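PDB 7NYJ: odorant Binding Protein 1 from Varoa destructor, form P3<2>21 from Varroa destructor, which probably binds and carries small hydrophobic odorants or other semiochemicals in a parasitic mite. Local coordinates for residues Ile16-Cys21 with Cys141-Met146; Glu73-Asp78 with Asp85-Glu90; Glu102-Lys107 with Tyr135-Ile140. One frame throughout, in Å; residues are numbered along the deposited sequence.

Interaction 1 (Ile16-Cys21 with Cys141-Met146). With CA (calcium ion), chain E.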
loop_
_atom_site.group_PDB
_atom_site.type_symbol
_atom_site.label_atom_id
_atom_site.label_comp_id
_atom_site.label_asym_id
_atom_site.label_seq_id
_atom_site.Cartn_x
_atom_site.Cartn_y
_atom_site.Cartn_z
ATOM N N ILE A 16 10.563 2.026 12.558
ATOM C CA ILE A 16 9.859 3.009 11.716
ATOM C C ILE A 16 9.745 4.315 12.512
ATOM O O ILE A 16 9.152 4.351 13.632
ATOM C CB ILE A 16 8.473 2.490 11.271
ATOM C CG1 ILE A 16 8.542 1.117 10.597
ATOM C CG2 ILE A 16 7.808 3.553 10.438
ATOM C CD1 ILE A 16 7.193 0.522 10.243
ATOM N N GLU A 17 10.202 5.396 11.900
ATOM C CA GLU A 17 9.965 6.768 12.362
ATOM C C GLU A 17 8.796 7.255 11.510
ATOM O O GLU A 17 8.953 7.354 10.310
ATOM C CB GLU A 17 11.245 7.586 12.214
ATOM C CG GLU A 17 11.065 9.059 12.493
ATOM C CD GLU A 17 10.266 9.366 13.727
ATOM O OE1 GLU A 17 10.594 8.873 14.799
ATOM O OE2 GLU A 17 9.235 10.053 13.630
ATOM N N TRP A 18 7.673 7.519 12.133
ATOM C CA TRP A 18 6.433 7.900 11.428
ATOM C C TRP A 18 6.322 9.406 11.187
ATOM O O TRP A 18 5.319 9.817 10.564
ATOM C CB TRP A 18 5.240 7.343 12.199
ATOM C CG TRP A 18 5.123 5.850 12.078
ATOM C CD1 TRP A 18 5.530 4.906 12.970
ATOM C CD2 TRP A 18 4.379 5.137 11.066
ATOM N NE1 TRP A 18 5.162 3.629 12.541
ATOM C CE2 TRP A 18 4.468 3.748 11.365
ATOM C CE3 TRP A 18 3.659 5.522 9.929
ATOM C CZ2 TRP A 18 3.882 2.761 10.559
ATOM C CZ3 TRP A 18 3.070 4.538 9.158
ATOM C CH2 TRP A 18 3.229 3.182 9.441
ATOM N N GLY A 19 7.271 10.182 11.700
ATOM C CA GLY A 19 7.278 11.638 11.532
ATOM C C GLY A 19 5.983 12.286 11.963
ATOM O O GLY A 19 5.587 12.122 13.110
ATOM N N LYS A 20 5.370 13.099 11.087
ATOM C CA LYS A 20 4.158 13.894 11.381
ATOM C C LYS A 20 2.916 13.026 11.119
ATOM O O LYS A 20 1.820 13.582 11.172
ATOM C CB LYS A 20 4.023 15.130 10.467
ATOM C CG LYS A 20 5.216 16.028 10.235
ATOM C CD LYS A 20 5.009 16.931 8.980
ATOM C CE LYS A 20 4.574 18.368 9.221
ATOM N NZ LYS A 20 5.581 19.164 9.981
ATOM N N CYS A 21 3.058 11.728 10.837
ATOM C CA CYS A 21 1.944 10.852 10.399
ATOM C C CYS A 21 1.821 9.601 11.287
ATOM O O CYS A 21 1.539 8.542 10.741
ATOM C CB CYS A 21 2.173 10.499 8.931
ATOM S SG CYS A 21 1.992 12.016 7.919
ATOM N N CYS A 141 5.392 13.250 5.160
ATOM C CA CYS A 141 5.226 12.901 6.599
ATOM C C CYS A 141 6.577 12.870 7.319
ATOM O O CYS A 141 6.575 13.076 8.567
ATOM C CB CYS A 141 4.594 11.522 6.753
ATOM S SG CYS A 141 2.865 11.452 6.234
ATOM N N GLY A 142 7.678 12.702 6.580
ATOM C CA GLY A 142 9.045 12.503 7.115
ATOM C C GLY A 142 9.225 11.061 7.622
ATOM O O GLY A 142 9.747 10.869 8.759
ATOM N N ILE A 143 8.611 10.086 6.946
ATOM C CA ILE A 143 8.611 8.649 7.403
ATOM C C ILE A 143 9.965 8.064 7.007
ATOM O O ILE A 143 10.420 8.313 5.888
ATOM C CB ILE A 143 7.443 7.824 6.818
ATOM C CG1 ILE A 143 6.103 8.234 7.408
ATOM C CG2 ILE A 143 7.661 6.311 7.056
ATOM C CD1 ILE A 143 4.834 7.727 6.700
ATOM N N LYS A 144 10.629 7.394 7.926
ATOM C CA LYS A 144 11.918 6.726 7.669
ATOM C C LYS A 144 11.857 5.315 8.242
ATOM O O LYS A 144 11.401 5.148 9.341
ATOM C CB LYS A 144 13.091 7.466 8.307
ATOM C CG LYS A 144 13.130 8.974 8.056
ATOM C CD LYS A 144 13.724 9.308 6.771
ATOM C CE LYS A 144 14.568 10.570 6.867
ATOM N NZ LYS A 144 15.412 10.713 5.662
ATOM N N VAL A 145 12.290 4.355 7.440
ATOM C CA VAL A 145 12.312 2.918 7.806
ATOM C C VAL A 145 13.774 2.499 7.903
ATOM O O VAL A 145 14.522 2.731 6.961
ATOM C CB VAL A 145 11.557 2.057 6.783
ATOM C CG1 VAL A 145 11.574 0.595 7.160
ATOM C CG2 VAL A 145 10.140 2.543 6.593
ATOM N N MET A 146 14.148 1.960 9.051
ATOM C CA MET A 146 15.551 1.572 9.283
ATOM C C MET A 146 15.617 0.069 9.537
ATOM O O MET A 146 15.023 -0.388 10.498
ATOM C CB MET A 146 16.107 2.317 10.497
ATOM C CG MET A 146 16.485 3.744 10.215
ATOM S SD MET A 146 15.158 4.921 9.971
ATOM C CE MET A 146 14.228 4.764 11.490
HETATM CA CA CA E . 8.553 9.751 15.769
HETATM O O HOH W 1 7.239 7.618 15.274
HETATM O O HOH W 2 6.915 11.195 15.444
#

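Interaction 2 (Glu73-Asp78 with Asp85-Glu90)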
loop_
_atom_site.group_PDB
_atom_site.type_symbol
_atom_site.label_atom_id
_atom_site.label_comp_id
_atom_site.label_asym_id
_atom_site.label_seq_id
_atom_site.Cartn_x
_atom_site.Cartn_y
_atom_site.Cartn_z
ATOM N N GLU A 73 -8.399 -9.192 0.634
ATOM C CA GLU A 73 -8.934 -8.141 1.544
ATOM C C GLU A 73 -10.026 -7.309 0.866
ATOM O O GLU A 73 -10.456 -6.299 1.449
ATOM C CB GLU A 73 -7.774 -7.267 2.033
ATOM C CG GLU A 73 -6.887 -7.949 3.072
ATOM C CD GLU A 73 -7.525 -8.208 4.428
ATOM O OE1 GLU A 73 -7.054 -7.663 5.421
ATOM O OE2 GLU A 73 -8.451 -9.050 4.515
ATOM N N GLY A 74 -10.474 -7.685 -0.314
ATOM C CA GLY A 74 -11.616 -7.025 -0.993
ATOM C C GLY A 74 -11.229 -5.658 -1.553
ATOM O O GLY A 74 -12.078 -4.707 -1.454
ATOM N N TRP A 75 -9.988 -5.508 -2.061
ATOM C CA TRP A 75 -9.519 -4.204 -2.603
ATOM C C TRP A 75 -9.851 -4.003 -4.105
ATOM O O TRP A 75 -9.573 -2.867 -4.644
ATOM C CB TRP A 75 -8.015 -3.984 -2.323
ATOM C CG TRP A 75 -7.741 -3.488 -0.945
ATOM C CD1 TRP A 75 -7.341 -4.226 0.129
ATOM C CD2 TRP A 75 -7.914 -2.157 -0.474
ATOM N NE1 TRP A 75 -7.321 -3.453 1.246
ATOM C CE2 TRP A 75 -7.622 -2.167 0.904
ATOM C CE3 TRP A 75 -8.282 -0.954 -1.072
ATOM C CZ2 TRP A 75 -7.660 -1.020 1.666
ATOM C CZ3 TRP A 75 -8.258 0.184 -0.324
ATOM C CH2 TRP A 75 -7.980 0.157 1.031
ATOM N N PHE A 76 -10.397 -5.007 -4.808
ATOM C CA PHE A 76 -10.796 -4.863 -6.223
ATOM C C PHE A 76 -12.339 -4.901 -6.243
ATOM O O PHE A 76 -12.903 -5.768 -5.561
ATOM C CB PHE A 76 -10.106 -5.945 -7.056
ATOM C CG PHE A 76 -8.601 -5.798 -7.150
ATOM C CD1 PHE A 76 -8.042 -4.731 -7.818
ATOM C CD2 PHE A 76 -7.763 -6.696 -6.521
ATOM C CE1 PHE A 76 -6.660 -4.569 -7.851
ATOM C CE2 PHE A 76 -6.388 -6.529 -6.538
ATOM C CZ PHE A 76 -5.833 -5.484 -7.238
ATOM N N ASP A 77 -13.005 -3.967 -6.915
ATOM C CA ASP A 77 -14.493 -4.012 -7.073
ATOM C C ASP A 77 -14.882 -5.137 -8.049
ATOM O O ASP A 77 -13.974 -5.880 -8.512
ATOM C CB ASP A 77 -15.091 -2.676 -7.516
ATOM C CG ASP A 77 -14.900 -2.369 -9.052
ATOM O OD1 ASP A 77 -14.562 -3.298 -9.842
ATOM O OD2 ASP A 77 -14.977 -1.178 -9.364
ATOM N N ASP A 78 -16.192 -5.258 -8.358
ATOM C CA ASP A 78 -16.763 -6.290 -9.274
ATOM C C ASP A 78 -16.156 -6.168 -10.676
ATOM O O ASP A 78 -15.827 -7.235 -11.247
ATOM C CB ASP A 78 -18.297 -6.245 -9.292
ATOM C CG ASP A 78 -18.920 -6.802 -8.023
ATOM O OD1 ASP A 78 -19.168 -8.017 -7.994
ATOM O OD2 ASP A 78 -19.140 -6.020 -7.060
ATOM N N ASP A 85 -11.545 4.765 -3.899
ATOM C CA ASP A 85 -12.412 5.503 -2.949
ATOM C C ASP A 85 -12.294 4.883 -1.552
ATOM O O ASP A 85 -12.322 5.643 -0.567
ATOM C CB ASP A 85 -13.877 5.535 -3.400
ATOM C CG ASP A 85 -14.094 6.498 -4.563
ATOM O OD1 ASP A 85 -13.196 7.372 -4.817
ATOM O OD2 ASP A 85 -15.133 6.386 -5.213
ATOM N N ARG A 86 -12.178 3.547 -1.455
ATOM C CA ARG A 86 -11.899 2.867 -0.176
ATOM C C ARG A 86 -10.610 3.405 0.412
ATOM O O ARG A 86 -10.530 3.668 1.620
ATOM C CB ARG A 86 -11.892 1.346 -0.322
ATOM C CG ARG A 86 -11.658 0.630 0.994
ATOM C CD ARG A 86 -11.574 -0.858 0.729
ATOM N NE ARG A 86 -11.126 -1.430 2.001
ATOM C CZ ARG A 86 -10.845 -2.693 2.229
ATOM N NH1 ARG A 86 -11.010 -3.574 1.276
ATOM N NH2 ARG A 86 -10.359 -3.067 3.408
ATOM N N ALA A 87 -9.557 3.500 -0.404
ATOM C CA ALA A 87 -8.243 3.975 0.070
ATOM C C ALA A 87 -8.399 5.386 0.619
ATOM O O ALA A 87 -7.819 5.753 1.659
ATOM C CB ALA A 87 -7.244 3.905 -1.070
ATOM N N ARG A 88 -9.146 6.207 -0.091
ATOM C CA ARG A 88 -9.295 7.629 0.276
ATOM C C ARG A 88 -10.006 7.707 1.641
ATOM O O ARG A 88 -9.643 8.501 2.489
ATOM C CB ARG A 88 -10.061 8.354 -0.836
ATOM C CG ARG A 88 -9.919 9.853 -0.763
ATOM C CD ARG A 88 -10.679 10.536 -1.885
ATOM N NE ARG A 88 -10.152 11.904 -2.048
ATOM C CZ ARG A 88 -10.525 12.948 -1.326
ATOM N NH1 ARG A 88 -11.398 12.788 -0.352
ATOM N NH2 ARG A 88 -9.972 14.134 -1.543
ATOM N N ASN A 89 -11.048 6.925 1.806
ATOM C CA ASN A 89 -11.814 6.936 3.060
ATOM C C ASN A 89 -10.964 6.411 4.214
ATOM O O ASN A 89 -11.145 6.891 5.329
ATOM C CB ASN A 89 -13.105 6.138 2.880
ATOM C CG ASN A 89 -14.129 6.944 2.127
ATOM O OD1 ASN A 89 -14.064 8.174 2.066
ATOM N ND2 ASN A 89 -15.083 6.232 1.560
ATOM N N GLU A 90 -10.140 5.400 3.983
ATOM C CA GLU A 90 -9.296 4.826 5.051
ATOM C C GLU A 90 -8.314 5.907 5.509
ATOM O O GLU A 90 -8.072 6.018 6.713
ATOM C CB GLU A 90 -8.649 3.517 4.606
ATOM C CG GLU A 90 -9.673 2.381 4.517
ATOM C CD GLU A 90 -9.190 0.947 4.534
ATOM O OE1 GLU A 90 -7.967 0.745 4.739
ATOM O OE2 GLU A 90 -10.063 0.014 4.362
HETATM O O HOH W 3 -10.608 -5.658 4.621
#

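Interaction 3 (Glu102-Lys107 with Tyr135-Ile140)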
loop_
_atom_site.group_PDB
_atom_site.type_symbol
_atom_site.label_atom_id
_atom_site.label_comp_id
_atom_site.label_asym_id
_atom_site.label_seq_id
_atom_site.Cartn_x
_atom_site.Cartn_y
_atom_site.Cartn_z
ATOM N N GLU A 102 -4.965 16.957 4.662
ATOM C CA GLU A 102 -5.195 17.646 3.356
ATOM C C GLU A 102 -4.108 17.243 2.381
ATOM O O GLU A 102 -4.415 16.992 1.202
ATOM C CB GLU A 102 -5.216 19.166 3.506
ATOM C CG GLU A 102 -6.444 19.589 4.258
ATOM C CD GLU A 102 -6.548 21.092 4.438
ATOM O OE1 GLU A 102 -6.049 21.815 3.522
ATOM O OE2 GLU A 102 -7.097 21.517 5.498
ATOM N N ALA A 103 -2.872 17.240 2.835
ATOM C CA ALA A 103 -1.708 17.001 1.997
ATOM C C ALA A 103 -1.770 15.546 1.572
ATOM O O ALA A 103 -1.452 15.254 0.442
ATOM C CB ALA A 103 -0.455 17.281 2.752
ATOM N N VAL A 104 -2.117 14.649 2.480
ATOM C CA VAL A 104 -2.142 13.203 2.142
ATOM C C VAL A 104 -3.271 12.924 1.154
ATOM O O VAL A 104 -3.050 12.154 0.234
ATOM C CB VAL A 104 -2.176 12.307 3.390
ATOM C CG1 VAL A 104 -2.407 10.850 3.056
ATOM C CG2 VAL A 104 -0.926 12.473 4.252
ATOM N N LEU A 105 -4.420 13.547 1.298
ATOM C CA LEU A 105 -5.554 13.367 0.360
ATOM C C LEU A 105 -5.196 13.957 -1.015
ATOM O O LEU A 105 -5.561 13.335 -2.011
ATOM C CB LEU A 105 -6.793 14.050 0.941
ATOM C CG LEU A 105 -7.418 13.305 2.125
ATOM C CD1 LEU A 105 -8.576 14.117 2.672
ATOM C CD2 LEU A 105 -7.834 11.896 1.748
ATOM N N LEU A 106 -4.463 15.064 -1.047
ATOM C CA LEU A 106 -4.013 15.661 -2.336
ATOM C C LEU A 106 -3.154 14.633 -3.078
ATOM O O LEU A 106 -3.364 14.456 -4.306
ATOM C CB LEU A 106 -3.235 16.937 -2.084
ATOM C CG LEU A 106 -2.478 17.505 -3.303
ATOM C CD1 LEU A 106 -3.404 17.770 -4.501
ATOM C CD2 LEU A 106 -1.770 18.768 -2.916
ATOM N N LYS A 107 -2.203 13.992 -2.380
ATOM C CA LYS A 107 -1.346 12.962 -3.020
ATOM C C LYS A 107 -2.204 11.762 -3.444
ATOM O O LYS A 107 -2.005 11.250 -4.531
ATOM C CB LYS A 107 -0.224 12.526 -2.065
ATOM C CG LYS A 107 0.788 13.634 -1.781
ATOM C CD LYS A 107 1.455 14.065 -3.090
ATOM C CE LYS A 107 2.628 15.018 -3.025
ATOM N NZ LYS A 107 2.136 16.374 -2.747
ATOM N N TYR A 135 6.207 6.860 -2.066
ATOM C CA TYR A 135 7.251 7.899 -2.172
ATOM C C TYR A 135 6.733 9.216 -1.576
ATOM O O TYR A 135 7.387 9.815 -0.739
ATOM C CB TYR A 135 7.591 8.079 -3.646
ATOM C CG TYR A 135 8.628 9.149 -3.843
ATOM C CD1 TYR A 135 8.316 10.442 -4.180
ATOM C CD2 TYR A 135 9.962 8.818 -3.662
ATOM C CE1 TYR A 135 9.321 11.397 -4.326
ATOM C CE2 TYR A 135 10.957 9.764 -3.801
ATOM C CZ TYR A 135 10.638 11.061 -4.114
ATOM O OH TYR A 135 11.694 11.928 -4.304
ATOM N N ASN A 136 5.564 9.676 -2.015
ATOM C CA ASN A 136 5.089 11.046 -1.693
ATOM C C ASN A 136 4.700 11.140 -0.219
ATOM O O ASN A 136 5.011 12.147 0.414
ATOM C CB ASN A 136 3.924 11.456 -2.600
ATOM C CG ASN A 136 4.429 11.952 -3.944
ATOM O OD1 ASN A 136 5.088 12.997 -3.958
ATOM N ND2 ASN A 136 4.267 11.154 -4.992
ATOM N N ILE A 137 4.007 10.132 0.314
ATOM C CA ILE A 137 3.566 10.156 1.745
ATOM C C ILE A 137 4.794 10.095 2.664
ATOM O O ILE A 137 4.837 10.816 3.650
ATOM C CB ILE A 137 2.513 9.055 2.041
ATOM C CG1 ILE A 137 1.245 9.170 1.197
ATOM C CG2 ILE A 137 2.206 9.086 3.536
ATOM C CD1 ILE A 137 0.749 10.548 1.002
ATOM N N SER A 138 5.838 9.328 2.321
ATOM C CA SER A 138 7.101 9.293 3.108
ATOM C C SER A 138 7.755 10.675 3.140
ATOM O O SER A 138 8.192 11.071 4.222
ATOM C CB SER A 138 8.005 8.221 2.601
ATOM O OG SER A 138 7.427 6.986 3.031
ATOM N N GLN A 139 7.713 11.411 2.017
ATOM C CA GLN A 139 8.354 12.755 1.911
ATOM C C GLN A 139 7.563 13.752 2.727
ATOM O O GLN A 139 8.138 14.464 3.505
ATOM C CB GLN A 139 8.459 13.149 0.431
ATOM C CG GLN A 139 9.470 12.306 -0.336
ATOM C CD GLN A 139 10.899 12.527 0.124
ATOM O OE1 GLN A 139 11.249 13.490 0.842
ATOM N NE2 GLN A 139 11.750 11.587 -0.272
ATOM N N ILE A 140 6.240 13.808 2.567
ATOM C CA ILE A 140 5.419 14.808 3.279
ATOM C C ILE A 140 5.414 14.526 4.776
ATOM O O ILE A 140 5.424 15.498 5.567
ATOM C CB ILE A 140 4.044 14.770 2.645
ATOM C CG1 ILE A 140 4.154 15.508 1.305
ATOM C CG2 ILE A 140 2.990 15.290 3.555
ATOM C CD1 ILE A 140 2.918 15.360 0.524
#

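Interaction 1 (Ile16-Cys21 with Cys141-Met146)
Glu-17 and Lys-144 form the hydrogen-bonded pair of a short antiparallel ladder that brings the two ends of the chain together. Its two backbone bonds run from Glu-17 N to Lys-144 O at 2.8 Å and from Lys-144 N back to Glu-17 O at 2.9 Å. Beyond the strands the segments stay side by side, and a third bond, Lys-20 N to Cys-141 O at 2.8 Å, is nearly straight at 172°.

The covalent tie is the disulfide between Cys-21 SG and Cys-141 SG (chi3 -75°), joining a type II' turn, Trp-18 to Cys-21, to the last turn of a helix. Gly-19, with positive phi, passes so close to Cys-141 O that a CB would collide with it.

Apolar contact is modest: the CD1 tip of Ile-143 lies 4.1 Å from Trp-18 CE3, the two side chains crossing obliquely.

A calcium ion sits on Glu-17, whose carboxylate binds it through OE1 at 2.4 Å and OE2 at 2.3 Å. CG anti to the backbone N (chi1 173°) and a bend at chi2 bring the carboxylate round to the turn, where OE2 also accepts from Gly-19 N. The two waters on the metal reach Trp-18 N and Gly-19 O.

Met-146 extends the ladder by backbone bonding to Val-15, and Trp-18 rests on Leu-24, Lys-25 and Pro-26. Strand 15-17 is thus fastened to strand 144-146, which follows helix 122-141 after a two-residue link.

Interaction 2 (Glu73-Asp78 with Asp85-Glu90)
Arg-86 lies across the indole of Trp-75, and its course from backbone to guanidinium carries most of the contact. CB leaves helix 84-93 toward the loop and meets the far rim of the ring at CZ3. With CG anti to the backbone N (chi1 -178°) and the chain extended as far as NE, the side chain runs straight over the indole. CG touches CZ3 and CH2; CD sits over the face of the six-membered ring, 3.6 Å from its centroid, a CH-pi contact. NE follows at 3.5 Å from Trp-75 CZ2, and CZ comes to rest above CE2. There the guanidinium lies flat on the ring with the planes 8° apart, in a cation-pi stack.

The nitrogens then spend their hydrogens around the guanidinium edge. NH1 gives a bond of 2.8 Å to Glu-73 O, straight at 170°, and a weak one to Gly-74 O. NE and NH2 grip Glu-90 side-on, both reaching the same oxygen, OE2, with NE at 3.0 Å; NH2 also meets a water that bonds to Glu-73 O. Glu-90 OE1 and the backbone N of Ala-87 lie at the edge of the indole, and Ala-87 CB touches CZ3.

Gly-74 is the C-prime residue of the Schellman motif that ends helix 55-72, and its carbonyl also accepts from Lys-83; Trp-75 meets the ring of Tyr-82. Face and edge of one cation are therefore used for different purposes. The carbonyls of Glu-73 and Gly-74, just past the helix, would probably favour the positive charge, the Glu-90 carboxylate would balance it, and bonds on both flanks hold the guanidinium flat against the indole.

Interaction 3 (Glu102-Lys107 with Tyr135-Ile140)
Val-104 and Ile-137 meet in a side-chain contact between two near-antiparallel helices, 98-118 and 122-141, which follow one another in the chain as a helical hairpin. The segment axes approach to 10.0 Å at 161°, and the space between them is filled largely by Ile-137, Ile-140 and the Lys-107 methylenes.

On one flank of the interface the CD1 methyl of Ile-137 does the touching. Bent toward the partner helix by a chi2 of -41°, it fits between Val-104 CG1 and Lys-107 CB, 3.8 Å from each, the Val-104 and Ile-137 side chains crossing at about a right angle. Ala-103 adds its single methyl, CB to Ile-140 CG2 at 4.1 Å.

Lys-107 covers the other flank. Bent at chi2 and again at chi4, it carries its methylenes across Asn-136, with CD 3.6 Å from Asn-136 CB and CE 3.3 Å from Asn-136 OD1. Its end comes tip to tip with Ile-140, whose CD1 is 3.5 Å from NZ. Shortening Lys-107 to an alanine would probably strip Asn-136 CB and Ile-140 CD1 of their aliphatic cover and open a gap between the helices.

Around the hairpin, Val-104 also packs on Ile-91 and Leu-96, and Ile-137 on Leu-24, while Asn-136 ND2 bonds back to Cys-132 O in its own helix. Cohesion between these segments thus rests on van der Waals contact: Lys-107 contributes mainly as a hydrocarbon chain, and its ammonium lies beside the Ile-140 CD1 methyl, with no ion pair between these two segments.

How the interactions relate
The three contacts illustrate how a small helical protein combines distinct kinds of bonding. Interaction 1 closes the long loop within which interactions 2 and 3 both lie, and it stands about 24 Å from interaction 2, centre to centre, on the opposite side of the chain's centre. Interaction 3 sits between them in contact terms, touching both. Interactions 1 and 3 meet where helix 122-141 ends, with Ile-143 N probably donating to Ser-138 O (2.9 Å) as the chain turns into the terminal strand; interactions 2 and 3 meet where Arg-88 CG packs on Leu-105 CD2 at 3.8 Å. The calcium ion belongs to interaction 1, about 14 Å from the Ile-137 side chain of interaction 3.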